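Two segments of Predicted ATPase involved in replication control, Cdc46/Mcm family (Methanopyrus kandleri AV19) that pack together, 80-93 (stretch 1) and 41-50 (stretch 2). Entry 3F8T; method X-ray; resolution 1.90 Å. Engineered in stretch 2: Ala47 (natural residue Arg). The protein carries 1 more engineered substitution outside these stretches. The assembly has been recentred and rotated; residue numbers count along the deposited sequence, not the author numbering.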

# COMPACT_ATOMS: atom_id res chain seq x y z
N ALA A 80 -30.23 -2.01 22.78
CA ALA A 80 -30.57 -1.78 24.20
C ALA A 80 -29.93 -0.49 24.69
O ALA A 80 -30.58 0.34 25.34
CB ALA A 80 -30.12 -2.94 25.07
N LEU A 81 -28.65 -0.33 24.38
CA LEU A 81 -27.92 0.88 24.72
C LEU A 81 -28.50 2.10 24.02
O LEU A 81 -28.71 3.13 24.65
CB LEU A 81 -26.42 0.71 24.41
CG LEU A 81 -25.73 -0.42 25.20
CD1 LEU A 81 -24.23 -0.47 24.91
CD2 LEU A 81 -25.99 -0.28 26.71
N ARG A 82 -28.81 1.99 22.73
CA ARG A 82 -29.48 3.09 22.03
C ARG A 82 -30.78 3.50 22.74
O ARG A 82 -31.07 4.70 22.90
CB ARG A 82 -29.76 2.73 20.56
CG ARG A 82 -28.55 2.93 19.64
CD ARG A 82 -28.93 2.97 18.16
NE ARG A 82 -28.92 1.64 17.57
CZ ARG A 82 -30.01 0.89 17.36
NH1 ARG A 82 -29.88 -0.32 16.82
NH2 ARG A 82 -31.21 1.35 17.67
N GLU A 83 -31.55 2.51 23.19
CA GLU A 83 -32.79 2.76 23.93
C GLU A 83 -32.55 3.50 25.25
O GLU A 83 -33.24 4.47 25.55
CB GLU A 83 -33.57 1.44 24.13
CG GLU A 83 -34.87 1.56 24.93
CD GLU A 83 -35.84 2.59 24.37
OE1 GLU A 83 -35.85 2.85 23.14
OE2 GLU A 83 -36.61 3.16 25.17
N LEU A 84 -31.56 3.05 26.02
CA LEU A 84 -31.14 3.77 27.22
C LEU A 84 -30.78 5.23 26.94
O LEU A 84 -31.18 6.12 27.69
CB LEU A 84 -29.94 3.09 27.89
CG LEU A 84 -30.15 1.82 28.72
CD1 LEU A 84 -28.80 1.27 29.14
CD2 LEU A 84 -31.03 2.06 29.94
N VAL A 85 -30.02 5.49 25.88
CA VAL A 85 -29.65 6.87 25.56
C VAL A 85 -30.83 7.68 25.01
O VAL A 85 -30.87 8.90 25.18
CB VAL A 85 -28.38 6.99 24.64
CG1 VAL A 85 -27.34 5.95 25.03
CG2 VAL A 85 -28.73 6.88 23.18
N ARG A 86 -31.78 7.00 24.37
CA ARG A 86 -32.99 7.62 23.83
C ARG A 86 -33.84 8.19 24.96
O ARG A 86 -34.45 9.25 24.82
CB ARG A 86 -33.81 6.62 23.00
CG ARG A 86 -34.89 7.26 22.13
CD ARG A 86 -35.80 6.22 21.47
NE ARG A 86 -35.17 5.57 20.32
CZ ARG A 86 -35.82 4.87 19.39
NH1 ARG A 86 -37.14 4.72 19.46
NH2 ARG A 86 -35.15 4.32 18.39
N THR A 87 -33.86 7.48 26.09
CA THR A 87 -34.53 7.94 27.30
C THR A 87 -33.92 9.24 27.83
O THR A 87 -34.64 10.17 28.20
CB THR A 87 -34.49 6.86 28.40
OG1 THR A 87 -34.86 5.59 27.83
CG2 THR A 87 -35.44 7.19 29.53
N VAL A 88 -32.59 9.32 27.84
CA VAL A 88 -31.87 10.50 28.32
C VAL A 88 -31.92 11.65 27.31
O VAL A 88 -32.00 12.82 27.70
CB VAL A 88 -30.39 10.16 28.70
CG1 VAL A 88 -29.64 11.39 29.21
CG2 VAL A 88 -30.34 9.04 29.73
N ALA A 89 -31.91 11.32 26.02
CA ALA A 89 -31.92 12.35 24.98
C ALA A 89 -32.81 12.00 23.78
O ALA A 89 -32.31 11.59 22.73
CB ALA A 89 -30.49 12.66 24.52
N PRO A 90 -34.14 12.16 23.93
CA PRO A 90 -35.02 11.93 22.78
C PRO A 90 -34.73 12.93 21.65
O PRO A 90 -35.22 12.76 20.53
CB PRO A 90 -36.43 12.16 23.35
CG PRO A 90 -36.27 12.05 24.84
CD PRO A 90 -34.90 12.56 25.13
N ASP A 91 -33.92 13.93 21.97
CA ASP A 91 -33.56 15.04 21.08
C ASP A 91 -32.71 14.62 19.87
O ASP A 91 -32.97 15.04 18.74
CB ASP A 91 -32.78 16.12 21.87
CG ASP A 91 -33.33 16.36 23.28
OD1 ASP A 91 -34.05 15.49 23.83
OD2 ASP A 91 -33.03 17.43 23.85
N VAL A 92 -31.69 13.81 20.12
CA VAL A 92 -30.67 13.52 19.09
C VAL A 92 -30.68 12.06 18.62
O VAL A 92 -31.25 11.19 19.29
CB VAL A 92 -29.25 13.99 19.57
CG1 VAL A 92 -28.72 13.10 20.71
CG2 VAL A 92 -28.26 14.08 18.40
N GLU A 93 -30.08 11.81 17.45
CA GLU A 93 -29.90 10.46 16.93
C GLU A 93 -29.04 9.66 17.92
O GLU A 93 -27.92 10.07 18.23
CB GLU A 93 -29.23 10.49 15.55
CG GLU A 93 -29.27 9.16 14.78
CD GLU A 93 -28.12 9.01 13.79
OE1 GLU A 93 -27.84 9.97 13.03
OE2 GLU A 93 -27.49 7.93 13.76
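Stretch 2 41-50: SFQRSLARVT

Two helices that run in roughly the same direction can pack mainly through apolar side chains, and the rotamers show how the gap between the backbones is filled. Here the helix that enters stretch 2 from earlier in the chain lies on the helix of stretch 1 with a signed crossing angle of -41° and an axial separation of 11.4 Å at closest approach. No hydrogen bond joins the stretches. Their register advances in step, and the backbones draw nearer and then stay close: the CA atoms of Leu81 and Phe42 are 9.8 Å apart, those of Val85 and Leu46 7.0 Å, and those of Ala89 and Thr50 7.1 Å.

Where the backbones are wide apart, a large ring spans the space. Phe42 points its CA-to-CB bond toward stretch 1 and, with chi1 t (-167°) and chi2 at 89°, carries its ring out to two leucines: CE1 of Phe42 lies 4.0 Å from CD2 of Leu81, and CZ of Phe42 4.3 Å from CD1 of Leu84. Both leucines adopt the mt rotamer, common on helices; that of Leu81 brings its end nearer the ring although its CA-to-CB bond points sideways.

One turn on, Leu46 also leaves its backbone sideways, yet its tp conformation swings the end of the side chain inward. CD1 of Leu46 meets CG1 of Val85 at 3.8 Å, and CD2 of Leu46 lies 4.2 Å from CG2 of Val88, a methyl that CD1 approaches about as closely. Val88, with chi1 t, also sets its CG1 4.3 Å from CG2 of Val49.

Ala89 is the first residue to leave helical phi/psi, at -140/78. Its CB nevertheless packs 4.1 Å from CG2 of Val49, and the chain beyond it brings CG1 of Val92 to 3.8 Å from the backbone O of Val49. Engineered Ala47 points away and takes no part.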

# COMPACT_ATOMS: atom_id res chain seq x y z
N SER A 41 -16.51 4.86 31.07
CA SER A 41 -16.72 5.21 29.65
C SER A 41 -18.17 5.58 29.39
O SER A 41 -18.47 6.62 28.79
CB SER A 41 -16.33 4.04 28.73
OG SER A 41 -16.98 2.81 29.11
N PHE A 42 -19.07 4.72 29.86
CA PHE A 42 -20.49 4.89 29.63
C PHE A 42 -21.07 6.11 30.34
O PHE A 42 -21.77 6.90 29.71
CB PHE A 42 -21.28 3.65 30.03
CG PHE A 42 -22.69 3.65 29.54
CD1 PHE A 42 -23.00 3.12 28.29
CD2 PHE A 42 -23.70 4.21 30.30
CE1 PHE A 42 -24.30 3.13 27.82
CE2 PHE A 42 -25.01 4.22 29.84
CZ PHE A 42 -25.30 3.68 28.59
N GLN A 43 -20.80 6.22 31.65
CA GLN A 43 -21.31 7.33 32.46
C GLN A 43 -20.87 8.70 31.95
O GLN A 43 -21.68 9.62 31.89
CB GLN A 43 -20.92 7.17 33.93
CG GLN A 43 -21.73 6.14 34.72
CD GLN A 43 -23.21 6.50 34.88
OE1 GLN A 43 -23.56 7.60 35.32
NE2 GLN A 43 -24.09 5.56 34.54
N ARG A 44 -19.59 8.83 31.59
CA ARG A 44 -19.02 10.09 31.09
C ARG A 44 -19.61 10.51 29.74
O ARG A 44 -20.00 11.67 29.57
CB ARG A 44 -17.49 10.04 30.98
CG ARG A 44 -16.74 9.79 32.30
CD ARG A 44 -17.40 10.41 33.53
NE ARG A 44 -17.04 11.82 33.74
CZ ARG A 44 -17.90 12.84 33.71
NH1 ARG A 44 -19.19 12.65 33.48
NH2 ARG A 44 -17.45 14.07 33.92
N SER A 45 -19.68 9.56 28.81
CA SER A 45 -20.25 9.82 27.49
C SER A 45 -21.76 10.05 27.55
O SER A 45 -22.28 10.87 26.81
CB SER A 45 -19.90 8.72 26.47
OG SER A 45 -20.45 7.46 26.83
N LEU A 46 -22.45 9.34 28.45
CA LEU A 46 -23.89 9.54 28.61
C LEU A 46 -24.19 10.98 29.02
O LEU A 46 -25.18 11.56 28.58
CB LEU A 46 -24.51 8.55 29.61
CG LEU A 46 -26.04 8.43 29.54
CD1 LEU A 46 -26.52 8.09 28.12
CD2 LEU A 46 -26.54 7.39 30.52
N ALA A 47 -23.32 11.54 29.85
CA ALA A 47 -23.44 12.92 30.32
C ALA A 47 -23.18 13.94 29.20
O ALA A 47 -23.65 15.08 29.26
CB ALA A 47 -22.50 13.17 31.50
N ARG A 48 -22.44 13.51 28.18
CA ARG A 48 -22.00 14.37 27.08
C ARG A 48 -22.86 14.21 25.81
O ARG A 48 -22.46 14.67 24.75
CB ARG A 48 -20.53 14.05 26.73
CG ARG A 48 -19.49 14.50 27.76
CD ARG A 48 -18.95 15.88 27.42
NE ARG A 48 -18.09 15.87 26.24
CZ ARG A 48 -17.92 16.90 25.41
NH1 ARG A 48 -18.57 18.04 25.62
NH2 ARG A 48 -17.12 16.78 24.36
N VAL A 49 -24.02 13.56 25.93
CA VAL A 49 -24.80 13.14 24.74
C VAL A 49 -25.44 14.28 23.95
O VAL A 49 -25.72 14.12 22.76
CB VAL A 49 -25.90 12.10 25.07
CG1 VAL A 49 -25.30 10.76 25.34
CG2 VAL A 49 -26.81 12.58 26.21
N THR A 50 -25.70 15.39 24.63
CA THR A 50 -26.26 16.57 23.97
C THR A 50 -25.28 17.15 22.95
O THR A 50 -25.69 17.61 21.88
CB THR A 50 -26.70 17.65 24.98
OG1 THR A 50 -25.59 18.05 25.78
CG2 THR A 50 -27.81 17.11 25.88